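Local coordinates for protein neurotrypsin (Mus musculus, PDB 6H8M) that is a secreted brain serine protease with a role in neuronal plasticity, represented here by its third scavenger receptor cysteine-rich (SRCR) domain, at residues G34-D37 / K38-A41. Numbering follows the deposited sequence.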
ATOM      1  N   GLY A  34       1.225  10.528   2.795  1.00 54.89           N
ATOM      2  CA  GLY A  34       2.158  10.583   1.674  1.00 55.94           C
ATOM      3  C   GLY A  34       1.912   9.514   0.599  1.00 53.20           C
ATOM      4  O   GLY A  34       2.764   9.373  -0.259  1.00 49.15           O
ATOM      5  N   TRP A  35       0.807   8.739   0.662  1.00 44.55           N
ATOM      6  CA  TRP A  35       0.564   7.652  -0.258  1.00 42.20           C
ATOM      7  C   TRP A  35      -0.070   8.230  -1.543  1.00 43.32           C
ATOM      8  O   TRP A  35      -1.046   8.953  -1.450  1.00 43.08           O
ATOM      9  CB  TRP A  35      -0.348   6.580   0.399  1.00 42.46           C
ATOM     10  CG  TRP A  35      -0.585   5.319  -0.379  1.00 39.27           C
ATOM     11  CD1 TRP A  35      -1.713   5.012  -1.108  1.00 37.25           C
ATOM     12  CD2 TRP A  35       0.218   4.111  -0.374  1.00 38.51           C
ATOM     13  NE1 TRP A  35      -1.574   3.752  -1.616  1.00 37.64           N
ATOM     14  CE2 TRP A  35      -0.426   3.177  -1.185  1.00 37.49           C
ATOM     15  CE3 TRP A  35       1.446   3.789   0.200  1.00 42.68           C
ATOM     16  CZ2 TRP A  35       0.077   1.896  -1.406  1.00 37.47           C
ATOM     17  CZ3 TRP A  35       1.961   2.541  -0.039  1.00 39.84           C
ATOM     18  CH2 TRP A  35       1.317   1.625  -0.870  1.00 41.94           C
ATOM     19  N   THR A  36       0.549   7.952  -2.688  1.00 42.50           N
ATOM     20  CA  THR A  36       0.091   8.526  -3.976  1.00 42.50           C
ATOM     21  C   THR A  36       0.077   7.435  -5.044  1.00 43.74           C
ATOM     22  O   THR A  36       0.309   6.264  -4.708  1.00 39.98           O
ATOM     23  CB  THR A  36       1.022   9.657  -4.427  1.00 46.39           C
ATOM     24  OG1 THR A  36       2.258   9.070  -4.831  1.00 44.14           O
ATOM     25  CG2 THR A  36       1.276  10.679  -3.342  1.00 51.09           C
ATOM     26  N   ASP A  37      -0.141   7.841  -6.297  1.00 43.54           N
ATOM     27  CA  ASP A  37      -0.161   6.926  -7.469  1.00 46.72           C
ATOM     28  C   ASP A  37       1.208   6.248  -7.644  1.00 47.37           C
ATOM     29  O   ASP A  37       1.229   5.125  -8.167  1.00 42.66           O
ATOM     30  CB  ASP A  37      -0.730   7.608  -8.717  1.00 51.11           C
ATOM     31  CG  ASP A  37      -2.206   7.950  -8.589  1.00 50.51           C
ATOM     32  OD1 ASP A  37      -2.800   7.614  -7.549  1.00 44.74           O
ATOM     33  OD2 ASP A  37      -2.748   8.550  -9.531  1.00 49.69           O
ATOM     34  N   LYS A  38       2.309   6.932  -7.307  1.00 45.20           N
ATOM     35  CA  LYS A  38       3.660   6.319  -7.396  1.00 47.51           C
ATOM     36  C   LYS A  38       3.707   5.088  -6.477  1.00 43.18           C
ATOM     37  O   LYS A  38       4.194   4.049  -6.943  1.00 46.46           O
ATOM     38  CB  LYS A  38       4.719   7.352  -7.002  1.00 55.15           C
ATOM     39  CG  LYS A  38       4.748   8.611  -7.858  1.00 58.28           C
ATOM     40  CD  LYS A  38       5.865   9.562  -7.482  1.00 68.84           C
ATOM     41  CE  LYS A  38       6.052  10.692  -8.473  1.00 80.15           C
ATOM     42  NZ  LYS A  38       5.001  11.728  -8.338  1.00 87.74           N
ATOM     43  N   HIS A  39       3.190   5.183  -5.244  1.00 44.27           N
ATOM     44  CA  HIS A  39       3.128   4.014  -4.391  1.00 42.14           C
ATOM     45  C   HIS A  39       2.289   2.909  -5.001  1.00 41.52           C
ATOM     46  O   HIS A  39       2.658   1.708  -4.952  1.00 40.73           O
ATOM     47  CB  HIS A  39       2.634   4.413  -2.990  1.00 43.48           C
ATOM     48  CG  HIS A  39       3.471   5.474  -2.363  1.00 45.68           C
ATOM     49  ND1 HIS A  39       3.339   6.815  -2.679  1.00 46.22           N
ATOM     50  CD2 HIS A  39       4.436   5.396  -1.430  1.00 47.46           C
ATOM     51  CE1 HIS A  39       4.283   7.523  -2.058  1.00 51.87           C
ATOM     52  NE2 HIS A  39       4.952   6.680  -1.240  1.00 47.13           N
ATOM     53  N   ALA A  40       1.131   3.267  -5.545  1.00 40.03           N
ATOM     54  CA  ALA A  40       0.264   2.323  -6.148  1.00 41.70           C
ATOM     55  C   ALA A  40       0.923   1.618  -7.327  1.00 38.25           C
ATOM     56  O   ALA A  40       0.784   0.348  -7.418  1.00 41.30           O
ATOM     57  CB  ALA A  40      -1.023   2.960  -6.617  1.00 41.93           C
ATOM     58  N   ALA A  41       1.723   2.352  -8.106  1.00 42.16           N
ATOM     59  CA  ALA A  41       2.445   1.761  -9.253  1.00 43.95           C
ATOM     60  C   ALA A  41       3.389   0.665  -8.743  1.00 44.10           C
ATOM     61  O   ALA A  41       3.468  -0.442  -9.351  1.00 44.90           O
ATOM     62  CB  ALA A  41       3.181   2.824 -10.087  1.00 48.64           C
TER
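His39 reaches back from the first turn of its helix and sets its CB over one face of the Trp35 indole. CB sits nearly over the middle of the six-membered ring, 3.4 Å from its centroid and 10° off its normal, a CH-pi contact. The two rings lie oblique, their planes at 32°. Trp35 CG stands anti to the backbone N (chi1 -174°), which brings the indole's face against His39 CB. In return, Trp35 CA lies over a face of the imidazole.

Thr36 is the N-cap. Its OG1 accepts a capping hydrogen bond from Lys38 N at 3.3 Å, rather bent. Thr36 and His39 form a capping box, in which Thr36 N donates to His39 ND1 at 3.0 Å, with an imidazole nitrogen as the side-chain acceptor. The Thr36 N-H comes in well out of the ring plane, so the bond does not follow the plane of the imidazole. Thr36 OG1 also shares a hydrogen bond with His39 ND1 at 3.3 Å. On the far side of the ring, NE2 is bonded to Val73 O, so both nitrogens are engaged and the ring's rotation is fixed. With an alanine here in place of the histidine, Thr36 N would probably lose its capping acceptor and Val73 O its imidazole partner.

Helical bonding starts at once, with Ala40 N to Thr36 O at 3.2 Å and Ala41 N to Asp37 O at 2.8 Å.

This is the start of helix 37-46, entered from the loop after strand 26-30. Trp35 and Ala40 both pack on strands 53-56 and 102-105, and Trp35 NE1 bonds to Gly102 O. Asp37 OD1 accepts from Ala55 N, while the His39 bond to Val73 ties the helix start to strand 68-74 of the larger sheet.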